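Local atomic coordinates of exoglucanase A (PDB entry 7CBD), a protein that hydrolyses beta-1,4-glucosidic linkages of cellulose with inversion of anomeric configuration, releasing cellobiose from the non-reducing chain ends, here represented by its family 6 catalytic domain. Residues N305-I310 with N323-R328; R344-T349 with F361-P366. All coordinates share one frame; numbering follows the deposited sequence.

Contact 1. Residues N305-I310 with N323-R328; sequences NRPTSI and NRVDRR
The backbone oxygen of Asn-305 approaches CD of Arg-327 at 4.2 Å, where the two segments first meet. Arg-327 is bent at chi2 and chi3, and its NH2 turns back to donate to Arg-324 O at 2.8 Å, nearly in the guanidinium plane. Next comes Arg-306, whose CG stands anti to the backbone N (chi1 -179°) on a chain extended as far as NE. It runs beside Val-325, and CG1 of Val-325 sits over the centre of the Arg-306 guanidinium, 3.7 Å from CZ. The charged end finds its polar partner in Trp-301 O, through NH1, and also makes a cation-pi contact with Tyr-428. Pro-307 presents its ring to the other backbone: CG lies 3.5 Å from Arg-324 O, while CD touches CG1 of Val-325. Farther on, a water lies between Ser-309 O (2.7 Å) and Asn-323 OD1 (3.1 Å). That same OD1 lies 3.3 Å from CA of Ile-310 and accepts a hydrogen bond from Thr-311 N. With no direct hydrogen bond between the segments, van der Waals packing and a water join the loop before helix 316-323 to that helix's C-terminal end and following loop, while Arg-306 and Asn-323 have polar partners outside both segments.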
ATOM      1  N   ASN A 305      15.523   8.502 -15.215  1.00 11.72           N
ATOM      2  CA  ASN A 305      16.492   7.656 -14.527  1.00 11.95           C
ATOM      3  C   ASN A 305      16.209   6.166 -14.680  1.00 11.64           C
ATOM      4  O   ASN A 305      17.014   5.350 -14.218  1.00 13.28           O
ATOM      5  CB  ASN A 305      16.588   8.019 -13.039  1.00 13.92           C
ATOM      6  CG  ASN A 305      17.195   9.392 -12.814  1.00 17.45           C
ATOM      7  OD1 ASN A 305      17.500  10.108 -13.762  1.00 19.94           O
ATOM      8  ND2 ASN A 305      17.368   9.766 -11.554  1.00 19.45           N
ATOM      9  N   ARG A 306      15.110   5.788 -15.308  1.00 10.69           N
ATOM     10  CA  ARG A 306      14.798   4.370 -15.461  1.00 10.32           C
ATOM     11  C   ARG A 306      15.702   3.760 -16.522  1.00 11.33           C
ATOM     12  O   ARG A 306      15.724   4.249 -17.662  1.00 12.14           O
ATOM     13  CB  ARG A 306      13.336   4.180 -15.857  1.00 10.20           C
ATOM     14  CG  ARG A 306      12.926   2.718 -16.009  1.00  9.89           C
ATOM     15  CD  ARG A 306      11.526   2.590 -16.572  1.00 10.48           C
ATOM     16  NE  ARG A 306      11.058   1.207 -16.640  1.00 10.36           N
ATOM     17  CZ  ARG A 306      10.413   0.579 -15.659  1.00  9.55           C
ATOM     18  NH1 ARG A 306      10.187   1.196 -14.502  1.00  9.19           N
ATOM     19  NH2 ARG A 306      10.011  -0.676 -15.830  1.00 10.13           N
ATOM     20  N   PRO A 307      16.464   2.717 -16.207  1.00 11.43           N
ATOM     21  CA  PRO A 307      17.283   2.086 -17.244  1.00 12.27           C
ATOM     22  C   PRO A 307      16.386   1.437 -18.283  1.00 13.66           C
ATOM     23  O   PRO A 307      15.323   0.903 -17.962  1.00 14.56           O
ATOM     24  CB  PRO A 307      18.105   1.048 -16.473  1.00 12.12           C
ATOM     25  CG  PRO A 307      17.323   0.770 -15.246  1.00 12.91           C
ATOM     26  CD  PRO A 307      16.591   2.039 -14.904  1.00 11.17           C
ATOM     27  N   THR A 308      16.806   1.529 -19.544  1.00 15.78           N
ATOM     28  CA  THR A 308      16.008   1.050 -20.664  1.00 18.83           C
ATOM     29  C   THR A 308      16.597  -0.172 -21.351  1.00 19.63           C
ATOM     30  O   THR A 308      15.903  -0.802 -22.155  1.00 20.79           O
ATOM     31  CB  THR A 308      15.809   2.171 -21.695  1.00 21.41           C
ATOM     32  OG1 THR A 308      17.062   2.821 -21.941  1.00 22.80           O
ATOM     33  CG2 THR A 308      14.801   3.195 -21.178  1.00 22.33           C
ATOM     34  N   SER A 309      17.851  -0.512 -21.071  1.00 18.41           N
ATOM     35  CA  SER A 309      18.464  -1.709 -21.623  1.00 19.43           C
ATOM     36  C   SER A 309      19.551  -2.165 -20.666  1.00 18.91           C
ATOM     37  O   SER A 309      19.993  -1.410 -19.796  1.00 19.59           O
ATOM     38  CB  SER A 309      19.033  -1.462 -23.023  1.00 21.34           C
ATOM     39  OG  SER A 309      20.056  -0.487 -22.981  1.00 22.99           O
ATOM     40  N   ILE A 310      19.967  -3.421 -20.822  1.00 18.45           N
ATOM     41  CA  ILE A 310      20.941  -3.996 -19.902  1.00 18.30           C
ATOM     42  C   ILE A 310      22.299  -3.344 -20.122  1.00 18.11           C
ATOM     43  O   ILE A 310      22.822  -3.308 -21.245  1.00 18.96           O
ATOM     44  CB  ILE A 310      21.008  -5.523 -20.063  1.00 18.70           C
ATOM     45  CG1 ILE A 310      19.769  -6.181 -19.451  1.00 20.06           C
ATOM     46  CG2 ILE A 310      22.267  -6.077 -19.406  1.00 19.07           C
ATOM     47  CD1 ILE A 310      19.708  -7.682 -19.665  1.00 20.90           C
ATOM     48  N   ASN A 323      21.085  -1.699 -13.545  1.00 10.98           N
ATOM     49  CA  ASN A 323      19.971  -2.330 -14.233  1.00 10.20           C
ATOM     50  C   ASN A 323      18.676  -2.387 -13.433  1.00  9.04           C
ATOM     51  O   ASN A 323      17.631  -2.692 -14.020  1.00 10.42           O
ATOM     52  CB  ASN A 323      20.365  -3.734 -14.711  1.00 10.69           C
ATOM     53  CG  ASN A 323      21.404  -3.690 -15.810  1.00 13.15           C
ATOM     54  OD1 ASN A 323      21.260  -2.939 -16.774  1.00 15.33           O
ATOM     55  ND2 ASN A 323      22.458  -4.482 -15.670  1.00 14.16           N
ATOM     56  N   ARG A 324      18.704  -2.100 -12.133  1.00  7.90           N
ATOM     57  CA  ARG A 324      17.481  -2.093 -11.345  1.00  8.31           C
ATOM     58  C   ARG A 324      16.679  -0.826 -11.608  1.00  7.47           C
ATOM     59  O   ARG A 324      17.241   0.265 -11.734  1.00  8.54           O
ATOM     60  CB  ARG A 324      17.805  -2.200  -9.853  1.00  7.88           C
ATOM     61  CG  ARG A 324      18.679  -1.092  -9.245  1.00  8.98           C
ATOM     62  CD  ARG A 324      18.942  -1.457  -7.799  1.00  8.54           C
ATOM     63  NE  ARG A 324      20.078  -0.824  -7.130  1.00  9.09           N
ATOM     64  CZ  ARG A 324      19.999   0.251  -6.352  1.00  9.64           C
ATOM     65  NH1 ARG A 324      18.852   0.900  -6.211  1.00  9.96           N
ATOM     66  NH2 ARG A 324      21.082   0.693  -5.733  1.00 10.34           N
ATOM     67  N   VAL A 325      15.354  -0.979 -11.695  1.00  6.90           N
ATOM     68  CA  VAL A 325      14.506   0.199 -11.817  1.00  7.36           C
ATOM     69  C   VAL A 325      14.241   0.821 -10.455  1.00  6.95           C
ATOM     70  O   VAL A 325      14.073   2.040 -10.357  1.00  7.20           O
ATOM     71  CB  VAL A 325      13.216  -0.052 -12.624  1.00  8.47           C
ATOM     72  CG1 VAL A 325      13.549  -0.620 -14.002  1.00  9.04           C
ATOM     73  CG2 VAL A 325      12.259  -0.965 -11.872  1.00  9.01           C
ATOM     74  N   ASP A 326      14.186   0.018  -9.389  1.00  7.19           N
ATOM     75  CA  ASP A 326      14.073   0.572  -8.044  1.00  6.12           C
ATOM     76  C   ASP A 326      15.354   1.338  -7.754  1.00  6.39           C
ATOM     77  O   ASP A 326      16.427   0.735  -7.653  1.00  7.50           O
ATOM     78  CB  ASP A 326      13.891  -0.571  -7.049  1.00  7.08           C
ATOM     79  CG  ASP A 326      13.543  -0.089  -5.649  1.00  6.74           C
ATOM     80  OD1 ASP A 326      13.920   1.041  -5.267  1.00  6.66           O
ATOM     81  OD2 ASP A 326      12.898  -0.863  -4.915  1.00  7.32           O
ATOM     82  N   ARG A 327      15.253   2.664  -7.635  1.00  6.20           N
ATOM     83  CA  ARG A 327      16.425   3.517  -7.460  1.00  6.00           C
ATOM     84  C   ARG A 327      16.689   3.877  -6.002  1.00  6.68           C
ATOM     85  O   ARG A 327      17.511   4.753  -5.732  1.00  7.37           O
ATOM     86  CB  ARG A 327      16.309   4.793  -8.311  1.00  7.36           C
ATOM     87  CG  ARG A 327      16.039   4.573  -9.801  1.00  7.32           C
ATOM     88  CD  ARG A 327      17.005   3.589 -10.445  1.00  8.05           C
ATOM     89  NE  ARG A 327      18.397   3.984 -10.262  1.00  8.80           N
ATOM     90  CZ  ARG A 327      19.442   3.215 -10.553  1.00 10.08           C
ATOM     91  NH1 ARG A 327      20.668   3.659 -10.325  1.00 11.16           N
ATOM     92  NH2 ARG A 327      19.270   1.997 -11.059  1.00 10.66           N
ATOM     93  N   ARG A 328      16.016   3.230  -5.057  1.00  6.29           N
ATOM     94  CA  ARG A 328      16.233   3.547  -3.656  1.00  6.08           C
ATOM     95  C   ARG A 328      17.652   3.198  -3.218  1.00  6.89           C
ATOM     96  O   ARG A 328      18.357   2.398  -3.840  1.00  7.95           O
ATOM     97  CB  ARG A 328      15.252   2.770  -2.786  1.00  6.91           C
ATOM     98  CG  ARG A 328      13.848   3.324  -2.819  1.00  6.67           C
ATOM     99  CD  ARG A 328      12.953   2.552  -1.888  1.00  6.71           C
ATOM    100  NE  ARG A 328      12.635   1.247  -2.439  1.00  6.90           N
ATOM    101  CZ  ARG A 328      11.758   0.407  -1.902  1.00  6.16           C
ATOM    102  NH1 ARG A 328      11.154   0.708  -0.760  1.00  6.75           N
ATOM    103  NH2 ARG A 328      11.501  -0.749  -2.500  1.00  6.71           N
TER
HETATM  104  O   HOH W   1      21.108  -0.053 -17.750  1.00 18.86           O

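Contact 2. Residues R344-T349 with F361-P366; sequences RFPEAT and FVWIKP
Pro-346 lays its CD over the five-membered ring of Trp-363, 3.5 Å from the centroid and 11° off the ring normal, a CH-pi contact. At the indole's edge NE1 donates to Arg-344 O over 2.9 Å, the oxygen lying somewhat out of the ring plane; Thr-296 OG1 also bonds to that oxygen. The benzo side of the indole points its edge toward the face of Phe-345 in an offset edge-to-face pair, planes 82° apart, with CZ2 of Trp-363 3.6 Å from CD1 of Phe-345. An alanine in place of Trp-363 would probably leave Arg-344 O without its indole donor and open a gap beside Pro-346 and Phe-345. Arg-344 to Pro-346 lead into a beta hairpin, in which strand 347-348 runs antiparallel to strand 358-362 at the end of the main sheet's parallel run, and Trp-363 follows the second strand. Glu-347 and Phe-361 form a hydrogen-bonded pair, with Glu-347 N donating to Phe-361 O at 2.9 Å and Phe-361 N to Glu-347 O at 2.8 Å. Their side chains share one face of the sheet. There bends at chi2 (-86°) and chi3 fold the Arg-344 chain back, bringing its guanidinium to both: one face meets CE2 of Phe-361, 3.6 Å from NH2, the two planes almost perpendicular. The same NH2 forms a salt bridge with Glu-347 OE1 at 2.8 Å, in the guanidinium plane, which probably helps to fix the rotation of the arginine's end against the edge of the phenylalanine ring.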
ATOM      1  N   ARG A 344       1.279   1.260 -12.357  1.00  5.70           N
ATOM      2  CA  ARG A 344       0.134   0.906 -13.185  1.00  6.18           C
ATOM      3  C   ARG A 344      -1.159   1.456 -12.596  1.00  5.96           C
ATOM      4  O   ARG A 344      -1.380   1.419 -11.381  1.00  6.48           O
ATOM      5  CB  ARG A 344       0.031  -0.617 -13.281  1.00  7.69           C
ATOM      6  CG  ARG A 344       1.083  -1.256 -14.169  1.00  9.85           C
ATOM      7  CD  ARG A 344       0.638  -1.263 -15.618  1.00 12.49           C
ATOM      8  NE  ARG A 344      -0.537  -2.104 -15.843  1.00 13.63           N
ATOM      9  CZ  ARG A 344      -0.492  -3.403 -16.145  1.00 15.99           C
ATOM     10  NH1 ARG A 344       0.675  -4.026 -16.257  1.00 18.33           N
ATOM     11  NH2 ARG A 344      -1.619  -4.082 -16.345  1.00 16.20           N
ATOM     12  N   PHE A 345      -2.028   1.955 -13.466  1.00  6.63           N
ATOM     13  CA  PHE A 345      -3.327   2.412 -13.012  1.00  6.60           C
ATOM     14  C   PHE A 345      -4.132   1.229 -12.468  1.00  5.59           C
ATOM     15  O   PHE A 345      -3.957   0.084 -12.906  1.00  6.57           O
ATOM     16  CB  PHE A 345      -4.089   3.060 -14.167  1.00  7.25           C
ATOM     17  CG  PHE A 345      -3.691   4.492 -14.444  1.00  7.75           C
ATOM     18  CD1 PHE A 345      -2.492   5.021 -13.972  1.00  8.18           C
ATOM     19  CD2 PHE A 345      -4.527   5.309 -15.189  1.00  9.61           C
ATOM     20  CE1 PHE A 345      -2.144   6.349 -14.239  1.00  8.71           C
ATOM     21  CE2 PHE A 345      -4.189   6.621 -15.449  1.00 10.26           C
ATOM     22  CZ  PHE A 345      -2.999   7.144 -14.980  1.00 10.19           C
ATOM     23  N   PRO A 346      -5.016   1.474 -11.507  1.00  5.97           N
ATOM     24  CA  PRO A 346      -5.865   0.392 -10.995  1.00  6.70           C
ATOM     25  C   PRO A 346      -6.595  -0.343 -12.114  1.00  7.29           C
ATOM     26  O   PRO A 346      -7.040   0.256 -13.094  1.00  8.13           O
ATOM     27  CB  PRO A 346      -6.838   1.128 -10.071  1.00  6.95           C
ATOM     28  CG  PRO A 346      -6.002   2.297  -9.561  1.00  7.29           C
ATOM     29  CD  PRO A 346      -5.209   2.735 -10.764  1.00  7.21           C
ATOM     30  N   GLU A 347      -6.715  -1.661 -11.955  1.00  7.82           N
ATOM     31  CA  GLU A 347      -7.204  -2.497 -13.044  1.00  7.84           C
ATOM     32  C   GLU A 347      -7.627  -3.846 -12.486  1.00  7.83           C
ATOM     33  O   GLU A 347      -6.871  -4.477 -11.743  1.00  8.34           O
ATOM     34  CB  GLU A 347      -6.096  -2.692 -14.083  1.00 10.50           C
ATOM     35  CG  GLU A 347      -6.494  -3.540 -15.276  1.00 11.92           C
ATOM     36  CD  GLU A 347      -5.325  -3.826 -16.200  1.00 15.48           C
ATOM     37  OE1 GLU A 347      -4.235  -3.259 -15.979  1.00 16.75           O
ATOM     38  OE2 GLU A 347      -5.492  -4.620 -17.144  1.00 17.35           O
ATOM     39  N   ALA A 348      -8.821  -4.291 -12.860  1.00  7.79           N
ATOM     40  CA  ALA A 348      -9.287  -5.605 -12.447  1.00  8.94           C
ATOM     41  C   ALA A 348      -8.559  -6.690 -13.228  1.00  9.26           C
ATOM     42  O   ALA A 348      -8.266  -6.524 -14.416  1.00 10.25           O
ATOM     43  CB  ALA A 348     -10.785  -5.722 -12.707  1.00 11.06           C
ATOM     44  N   THR A 349      -8.265  -7.800 -12.548  1.00 10.12           N
ATOM     45  CA  THR A 349      -7.737  -9.028 -13.140  1.00 11.80           C
ATOM     46  C   THR A 349      -6.709  -8.767 -14.249  1.00 11.46           C
ATOM     47  O   THR A 349      -6.925  -9.164 -15.399  1.00 12.03           O
ATOM     48  CB  THR A 349      -8.858  -9.939 -13.634  1.00 14.27           C
ATOM     49  OG1 THR A 349      -9.669  -9.249 -14.600  1.00 16.32           O
ATOM     50  CG2 THR A 349      -9.729 -10.381 -12.479  1.00 15.09           C
ATOM     51  N   PHE A 361      -4.911  -4.726  -9.699  1.00  6.49           N
ATOM     52  CA  PHE A 361      -4.010  -3.683  -9.221  1.00  6.18           C
ATOM     53  C   PHE A 361      -4.872  -2.578  -8.628  1.00  6.27           C
ATOM     54  O   PHE A 361      -5.932  -2.239  -9.173  1.00  6.53           O
ATOM     55  CB  PHE A 361      -3.151  -3.111 -10.355  1.00  6.16           C
ATOM     56  CG  PHE A 361      -2.204  -4.105 -10.960  1.00  7.76           C
ATOM     57  CD1 PHE A 361      -1.563  -5.042 -10.165  1.00  7.45           C
ATOM     58  CD2 PHE A 361      -1.942  -4.095 -12.324  1.00  9.48           C
ATOM     59  CE1 PHE A 361      -0.690  -5.959 -10.716  1.00  8.87           C
ATOM     60  CE2 PHE A 361      -1.062  -5.012 -12.884  1.00  9.77           C
ATOM     61  CZ  PHE A 361      -0.443  -5.950 -12.079  1.00  9.49           C
ATOM     62  N   VAL A 362      -4.416  -2.025  -7.502  1.00  5.56           N
ATOM     63  CA  VAL A 362      -5.153  -1.023  -6.745  1.00  5.46           C
ATOM     64  C   VAL A 362      -4.176   0.069  -6.339  1.00  5.03           C
ATOM     65  O   VAL A 362      -2.966  -0.150  -6.263  1.00  6.05           O
ATOM     66  CB  VAL A 362      -5.823  -1.632  -5.492  1.00  5.72           C
ATOM     67  CG1 VAL A 362      -7.028  -2.464  -5.876  1.00  7.28           C
ATOM     68  CG2 VAL A 362      -4.816  -2.493  -4.737  1.00  6.64           C
ATOM     69  N   TRP A 363      -4.714   1.259  -6.073  1.00  5.04           N
ATOM     70  CA  TRP A 363      -3.958   2.341  -5.435  1.00  5.18           C
ATOM     71  C   TRP A 363      -4.465   2.426  -4.003  1.00  5.23           C
ATOM     72  O   TRP A 363      -5.488   3.067  -3.730  1.00  6.13           O
ATOM     73  CB  TRP A 363      -4.131   3.665  -6.165  1.00  6.22           C
ATOM     74  CG  TRP A 363      -3.371   3.744  -7.443  1.00  5.80           C
ATOM     75  CD1 TRP A 363      -2.614   2.761  -8.027  1.00  5.83           C
ATOM     76  CD2 TRP A 363      -3.288   4.882  -8.305  1.00  6.00           C
ATOM     77  NE1 TRP A 363      -2.059   3.232  -9.202  1.00  6.12           N
ATOM     78  CE2 TRP A 363      -2.470   4.526  -9.398  1.00  5.72           C
ATOM     79  CE3 TRP A 363      -3.835   6.168  -8.259  1.00  6.24           C
ATOM     80  CZ2 TRP A 363      -2.184   5.415 -10.436  1.00  6.89           C
ATOM     81  CZ3 TRP A 363      -3.555   7.048  -9.290  1.00  6.86           C
ATOM     82  CH2 TRP A 363      -2.735   6.666 -10.367  1.00  7.13           C
ATOM     83  N   ILE A 364      -3.764   1.756  -3.090  1.00  5.56           N
ATOM     84  CA  ILE A 364      -4.158   1.814  -1.689  1.00  5.72           C
ATOM     85  C   ILE A 364      -3.662   3.112  -1.061  1.00  5.12           C
ATOM     86  O   ILE A 364      -4.453   3.944  -0.609  1.00  6.12           O
ATOM     87  CB  ILE A 364      -3.712   0.557  -0.916  1.00  5.71           C
ATOM     88  CG1 ILE A 364      -4.274  -0.719  -1.558  1.00  5.72           C
ATOM     89  CG2 ILE A 364      -4.165   0.655   0.525  1.00  5.60           C
ATOM     90  CD1 ILE A 364      -5.798  -0.764  -1.677  1.00  6.51           C
ATOM     91  N   LYS A 365      -2.354   3.332  -1.063  1.00  5.80           N
ATOM     92  CA  LYS A 365      -1.840   4.651  -0.704  1.00  5.88           C
ATOM     93  C   LYS A 365      -2.246   5.649  -1.787  1.00  5.42           C
ATOM     94  O   LYS A 365      -2.075   5.361  -2.975  1.00  7.09           O
ATOM     95  CB  LYS A 365      -0.321   4.597  -0.621  1.00  7.35           C
ATOM     96  CG  LYS A 365       0.323   5.923  -0.269  1.00  8.64           C
ATOM     97  CD  LYS A 365       0.086   6.287   1.188  1.00  9.82           C
ATOM     98  CE  LYS A 365       0.799   7.589   1.542  1.00 12.08           C
ATOM     99  NZ  LYS A 365       0.764   7.890   3.001  1.00 13.34           N
ATOM    100  N   PRO A 366      -2.784   6.817  -1.436  1.00  5.63           N
ATOM    101  CA  PRO A 366      -3.146   7.805  -2.474  1.00  5.86           C
ATOM    102  C   PRO A 366      -1.933   8.619  -2.885  1.00  5.65           C
ATOM    103  O   PRO A 366      -1.310   9.281  -2.038  1.00  6.06           O
ATOM    104  CB  PRO A 366      -4.192   8.691  -1.774  1.00  6.25           C
ATOM    105  CG  PRO A 366      -4.620   7.903  -0.526  1.00  6.89           C
ATOM    106  CD  PRO A 366      -3.348   7.187  -0.127  1.00  5.53           C
TER

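In the fold
The two contacts show how chemistry follows place in a fold. Contact 2 lies nearer the middle of the domain, its centre about 10 Å from that of the chain, and joins two strands of one hairpin and the loop residues adjoining them; contact 1 lies about 22 Å out and draws the loop before helix 316-323 to the helix's C-terminal end and the loop after it. Both are partly buried, but three touching residues of contact 1 are exposed and none of contact 2. Direct backbone hydrogen bonds and aromatic packing mark the inner one, water mediation and aliphatic packing the outer. In each, an arginine guanidinium offers a face to a hydrophobic group, valine in one and phenylalanine in the other. The contacts follow each other in sequence, about 9 Å apart at their nearest atoms.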